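Local coordinates for Kiaa0380 (Homo sapiens, PDB 1HTJ), which probably links heterotrimeric G protein signalling to Rho GTPases, as the RGS-like domain of the guanine nucleotide exchange factor PDZ-RhoGEF, at residues P57-F62 against P94-K98; Y151-L156 against V169-Q173. The protein carries 3 engineered substitutions. One frame throughout, in Å; residues are numbered along the deposited sequence.

Both contacts join a segment from an interhelical loop to a helix of the same all-helical RGS-like domain, on opposite sides of the chain's centre, with centres 23 Å apart and nearest atoms about 11 Å apart. Contact 1 is the more buried: the first turn of helix 58-69 meets the loop between helices 76-89 and 101-112, and its chemistry is mostly apolar, with one water bridging a serine hydroxyl and a carbonyl. Contact 2, farther from the centre and only partly buried, ties the loop after helix 118-144 to helix 163-182 through charge and amide groups. The two thus hold different elements, helix 58-69 and helix 163-182, but helix 41-54 borders both, touching residues of each.

Contact 1: residues P57-F62 against P94-K98; sequences PSPLLF and PLRVK
In this all-helical RGS-like fold, the first turn of helix 58-69 packs on the loop segment 94-98, which is extended over Arg96-Lys98, between helices 76-89 and 101-112. The backbone hydrogen bonds Leu61 N to Pro57 O (3.0 Å) and Phe62 N to Ser58 O (2.8 Å) close the turn. The closest CA pairs are Ser58-Leu95 (4.7 Å) and Pro59-Val97 (6.0 Å).

Leu95 (chi1 m, chi2 t) buries the most surface: its CD1 lies 4.0 Å from Leu61 CD1 and its CD2 4.2 Å from Pro57 CG, an apolar filling that continues onto Met192 and Phe88. Val97 (chi1 t) points CG2 at the helix, 3.7 Å from both Phe62 CB and Ser58 O; its compact side chain fills the space beside the turn. Ser58 is small enough to let the backbones approach, its OG 3.3 Å from Leu95 CA. That hydroxyl (chi1 m) is hydrogen-bonded to Asp56, and water 1 donates to Ser58 OG at 3.1 Å and to Arg96 O at 2.7 Å.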
loop_
_atom_site.group_PDB
_atom_site.type_symbol
_atom_site.label_atom_id
_atom_site.label_comp_id
_atom_site.label_asym_id
_atom_site.label_seq_id
_atom_site.Cartn_x
_atom_site.Cartn_y
_atom_site.Cartn_z
ATOM N N PRO A 57 7.108 1.636 -5.287
ATOM C CA PRO A 57 5.813 1.382 -4.630
ATOM C C PRO A 57 5.469 -0.091 -4.411
ATOM O O PRO A 57 4.471 -0.406 -3.761
ATOM C CB PRO A 57 4.824 2.033 -5.583
ATOM C CG PRO A 57 5.416 1.626 -6.935
ATOM C CD PRO A 57 6.919 1.926 -6.725
ATOM N N SER A 58 6.283 -0.988 -4.947
ATOM C CA SER A 58 5.996 -2.408 -4.851
ATOM C C SER A 58 5.823 -3.013 -3.443
ATOM O O SER A 58 4.757 -3.520 -3.120
ATOM C CB SER A 58 7.063 -3.191 -5.629
ATOM O OG SER A 58 7.208 -2.656 -6.941
ATOM N N PRO A 59 6.863 -2.958 -2.593
ATOM C CA PRO A 59 6.723 -3.544 -1.254
ATOM C C PRO A 59 5.529 -3.113 -0.427
ATOM O O PRO A 59 4.856 -3.967 0.166
ATOM C CB PRO A 59 8.059 -3.215 -0.570
ATOM C CG PRO A 59 8.557 -2.020 -1.308
ATOM C CD PRO A 59 8.182 -2.317 -2.749
ATOM N N LEU A 60 5.260 -1.807 -0.378
ATOM C CA LEU A 60 4.136 -1.331 0.409
ATOM C C LEU A 60 2.795 -1.638 -0.220
ATOM O O LEU A 60 1.851 -1.999 0.491
ATOM C CB LEU A 60 4.243 0.173 0.659
ATOM C CG LEU A 60 3.086 0.784 1.446
ATOM C CD1 LEU A 60 2.916 0.036 2.769
ATOM C CD2 LEU A 60 3.359 2.269 1.696
ATOM N N LEU A 61 2.685 -1.477 -1.538
ATOM C CA LEU A 61 1.415 -1.763 -2.185
ATOM C C LEU A 61 1.133 -3.248 -2.058
ATOM O O LEU A 61 -0.015 -3.663 -1.867
ATOM C CB LEU A 61 1.421 -1.337 -3.665
ATOM C CG LEU A 61 1.298 0.174 -3.931
ATOM C CD1 LEU A 61 1.227 0.431 -5.440
ATOM C CD2 LEU A 61 0.034 0.721 -3.233
ATOM N N PHE A 62 2.184 -4.049 -2.162
ATOM C CA PHE A 62 2.036 -5.486 -2.024
ATOM C C PHE A 62 1.520 -5.779 -0.610
ATOM O O PHE A 62 0.513 -6.478 -0.416
ATOM C CB PHE A 62 3.379 -6.180 -2.223
ATOM C CG PHE A 62 3.370 -7.608 -1.789
ATOM C CD1 PHE A 62 2.520 -8.531 -2.412
ATOM C CD2 PHE A 62 4.148 -8.028 -0.708
ATOM C CE1 PHE A 62 2.443 -9.843 -1.962
ATOM C CE2 PHE A 62 4.079 -9.347 -0.251
ATOM C CZ PHE A 62 3.223 -10.256 -0.880
ATOM N N PRO A 94 4.835 -6.396 -12.804
ATOM C CA PRO A 94 5.215 -4.978 -12.925
ATOM C C PRO A 94 5.676 -4.334 -11.610
ATOM O O PRO A 94 6.560 -3.482 -11.610
ATOM C CB PRO A 94 3.954 -4.327 -13.493
ATOM C CG PRO A 94 2.853 -5.214 -12.978
ATOM C CD PRO A 94 3.419 -6.602 -13.158
ATOM N N LEU A 95 5.066 -4.733 -10.497
ATOM C CA LEU A 95 5.432 -4.203 -9.181
ATOM C C LEU A 95 6.025 -5.350 -8.371
ATOM O O LEU A 95 5.613 -5.641 -7.238
ATOM C CB LEU A 95 4.199 -3.644 -8.473
ATOM C CG LEU A 95 3.435 -2.562 -9.234
ATOM C CD1 LEU A 95 2.287 -2.055 -8.350
ATOM C CD2 LEU A 95 4.386 -1.421 -9.626
ATOM N N ARG A 96 7.008 -5.988 -8.986
ATOM C CA ARG A 96 7.689 -7.133 -8.426
ATOM C C ARG A 96 8.279 -6.969 -7.043
ATOM O O ARG A 96 8.979 -6.008 -6.745
ATOM C CB ARG A 96 8.795 -7.584 -9.369
ATOM C CG ARG A 96 9.468 -8.887 -8.957
ATOM C CD ARG A 96 8.548 -10.066 -9.217
ATOM N NE ARG A 96 9.131 -11.331 -8.784
ATOM C CZ ARG A 96 10.323 -11.778 -9.171
ATOM N NH1 ARG A 96 11.074 -11.061 -10.007
ATOM N NH2 ARG A 96 10.767 -12.948 -8.714
ATOM N N VAL A 97 7.973 -7.936 -6.197
ATOM C CA VAL A 97 8.504 -7.984 -4.856
ATOM C C VAL A 97 9.245 -9.315 -4.840
ATOM O O VAL A 97 8.664 -10.368 -5.094
ATOM C CB VAL A 97 7.392 -7.993 -3.794
ATOM C CG1 VAL A 97 7.987 -8.293 -2.435
ATOM C CG2 VAL A 97 6.687 -6.649 -3.769
ATOM N N LYS A 98 10.540 -9.268 -4.580
ATOM C CA LYS A 98 11.300 -10.497 -4.565
ATOM C C LYS A 98 11.178 -11.190 -3.204
ATOM O O LYS A 98 11.269 -10.546 -2.156
ATOM C CB LYS A 98 12.766 -10.208 -4.900
ATOM C CG LYS A 98 13.559 -11.473 -5.157
ATOM C CD LYS A 98 15.056 -11.272 -4.972
ATOM C CE LYS A 98 15.722 -12.610 -4.641
ATOM N NZ LYS A 98 15.201 -13.205 -3.357
HETATM O O HOH W 1 9.902 -3.747 -8.005
#

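Contact 2: residues Y151-L156 against V169-Q173; sequences YGENDL and VAEKQ
Asp155 (chi1 m) reaches from the loop to helix 163-182 with both carboxylate oxygens engaged. Its OD1 takes a very short hydrogen bond, 2.4 Å, from Lys172 NZ within a salt bridge, while OD2 accepts from Gln173 NE2 at 2.8 Å. The exposed lysine, all-trans, spans the gap to the carboxylate. Gln173 (chi1 m, chi2 m) folds back, so that NE2 also donates to Val169 O (3.2 Å); its OE1 is hydrogen-bonded to Arg49 of helix 41-54, so an amide suits the site.

Residues 153-156 have helical phi/psi without regular helical bonding, though Leu156 N is hydrogen-bonded to Glu153 O (3.1 Å). Gly152 CA lies 3.6 Å from Gln173 OE1; a CB would clash with this oxygen and, at phi 95°, psi 5°, jam against Tyr151 O, reason enough for glycine. CA pairs Gly152-Gln173 (6.7 Å) and Asp155-Val169 (6.0 Å) set the register.

Val169 (chi1 t) packs its CG1 3.6 Å from Asp155 CB and, apolar, 4.3 Å from Leu156 CD2; CG2 makes van der Waals contact with Asp155 O (3.4 Å). Thus a polar tie joins the loop after helix 118-144 to helix 163-182 of the all-helical RGS-like domain, where helix 41-54 (Ala42) touches Leu156 and Val169, and helix 27-32 (Phe31) Leu156.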
loop_
_atom_site.group_PDB
_atom_site.type_symbol
_atom_site.label_atom_id
_atom_site.label_comp_id
_atom_site.label_asym_id
_atom_site.label_seq_id
_atom_site.Cartn_x
_atom_site.Cartn_y
_atom_site.Cartn_z
ATOM N N TYR A 151 3.793 16.645 0.232
ATOM C CA TYR A 151 3.087 15.384 0.148
ATOM C C TYR A 151 1.736 15.326 0.831
ATOM O O TYR A 151 1.268 14.235 1.151
ATOM C CB TYR A 151 3.974 14.292 0.701
ATOM C CG TYR A 151 5.329 14.288 0.053
ATOM C CD1 TYR A 151 6.424 14.911 0.663
ATOM C CD2 TYR A 151 5.515 13.677 -1.180
ATOM C CE1 TYR A 151 7.669 14.915 0.057
ATOM C CE2 TYR A 151 6.744 13.678 -1.795
ATOM C CZ TYR A 151 7.818 14.296 -1.175
ATOM O OH TYR A 151 9.042 14.291 -1.818
ATOM N N GLY A 152 1.120 16.490 1.058
ATOM C CA GLY A 152 -0.190 16.548 1.682
ATOM C C GLY A 152 -0.250 16.753 3.193
ATOM O O GLY A 152 -1.339 16.747 3.775
ATOM N N GLU A 153 0.889 16.958 3.847
ATOM C CA GLU A 153 0.861 17.108 5.295
ATOM C C GLU A 153 0.072 18.293 5.809
ATOM O O GLU A 153 -0.284 18.333 6.975
ATOM C CB GLU A 153 2.277 17.106 5.875
ATOM C CG GLU A 153 2.915 15.736 5.764
ATOM C CD GLU A 153 3.795 15.389 6.940
ATOM O OE1 GLU A 153 3.562 15.947 8.024
ATOM O OE2 GLU A 153 4.706 14.549 6.786
ATOM N N ASN A 154 -0.223 19.256 4.949
ATOM C CA ASN A 154 -1.016 20.386 5.400
ATOM C C ASN A 154 -2.396 19.896 5.790
ATOM O O ASN A 154 -2.920 20.264 6.838
ATOM C CB ASN A 154 -1.140 21.433 4.298
ATOM C CG ASN A 154 -0.008 22.427 4.333
ATOM O OD1 ASN A 154 0.964 22.248 5.074
ATOM N ND2 ASN A 154 -0.121 23.486 3.539
ATOM N N ASP A 155 -2.970 19.044 4.945
ATOM C CA ASP A 155 -4.298 18.513 5.189
ATOM C C ASP A 155 -4.382 17.768 6.503
ATOM O O ASP A 155 -5.462 17.621 7.052
ATOM C CB ASP A 155 -4.711 17.588 4.047
ATOM C CG ASP A 155 -4.504 18.225 2.688
ATOM O OD1 ASP A 155 -4.753 19.443 2.578
ATOM O OD2 ASP A 155 -4.100 17.508 1.738
ATOM N N LEU A 156 -3.246 17.295 7.010
ATOM C CA LEU A 156 -3.231 16.565 8.274
ATOM C C LEU A 156 -3.601 17.490 9.421
ATOM O O LEU A 156 -4.081 17.039 10.459
ATOM C CB LEU A 156 -1.849 15.957 8.541
ATOM C CG LEU A 156 -1.390 14.783 7.672
ATOM C CD1 LEU A 156 -0.171 14.151 8.308
ATOM C CD2 LEU A 156 -2.488 13.751 7.549
ATOM N N VAL A 169 -9.863 14.003 4.566
ATOM C CA VAL A 169 -8.451 14.283 4.356
ATOM C C VAL A 169 -7.830 13.145 3.547
ATOM O O VAL A 169 -7.058 13.386 2.621
ATOM C CB VAL A 169 -7.689 14.421 5.693
ATOM C CG1 VAL A 169 -6.189 14.556 5.426
ATOM C CG2 VAL A 169 -8.201 15.637 6.465
ATOM N N ALA A 170 -8.192 11.913 3.893
ATOM C CA ALA A 170 -7.661 10.745 3.201
ATOM C C ALA A 170 -8.056 10.790 1.737
ATOM O O ALA A 170 -7.265 10.475 0.853
ATOM C CB ALA A 170 -8.187 9.478 3.828
ATOM N N GLU A 171 -9.293 11.189 1.496
ATOM C CA GLU A 171 -9.828 11.277 0.152
ATOM C C GLU A 171 -9.002 12.246 -0.693
ATOM O O GLU A 171 -8.696 11.965 -1.849
ATOM C CB GLU A 171 -11.278 11.755 0.226
ATOM C CG GLU A 171 -12.186 11.187 -0.841
ATOM C CD GLU A 171 -13.517 11.910 -0.887
ATOM O OE1 GLU A 171 -14.157 12.049 0.189
ATOM O OE2 GLU A 171 -13.920 12.337 -1.996
ATOM N N LYS A 172 -8.647 13.383 -0.107
ATOM C CA LYS A 172 -7.860 14.400 -0.799
ATOM C C LYS A 172 -6.508 13.832 -1.230
ATOM O O LYS A 172 -5.962 14.207 -2.275
ATOM C CB LYS A 172 -7.653 15.613 0.118
ATOM C CG LYS A 172 -6.890 16.750 -0.538
ATOM C CD LYS A 172 -6.808 17.983 0.367
ATOM C CE LYS A 172 -6.006 19.111 -0.311
ATOM N NZ LYS A 172 -5.752 20.310 0.566
ATOM N N GLN A 173 -5.975 12.927 -0.415
ATOM C CA GLN A 173 -4.710 12.284 -0.710
ATOM C C GLN A 173 -4.895 11.310 -1.863
ATOM O O GLN A 173 -4.065 11.229 -2.770
ATOM C CB GLN A 173 -4.194 11.512 0.510
ATOM C CG GLN A 173 -4.106 12.326 1.792
ATOM C CD GLN A 173 -3.488 13.701 1.571
ATOM O OE1 GLN A 173 -2.405 13.824 0.993
ATOM N NE2 GLN A 173 -4.179 14.742 2.030
#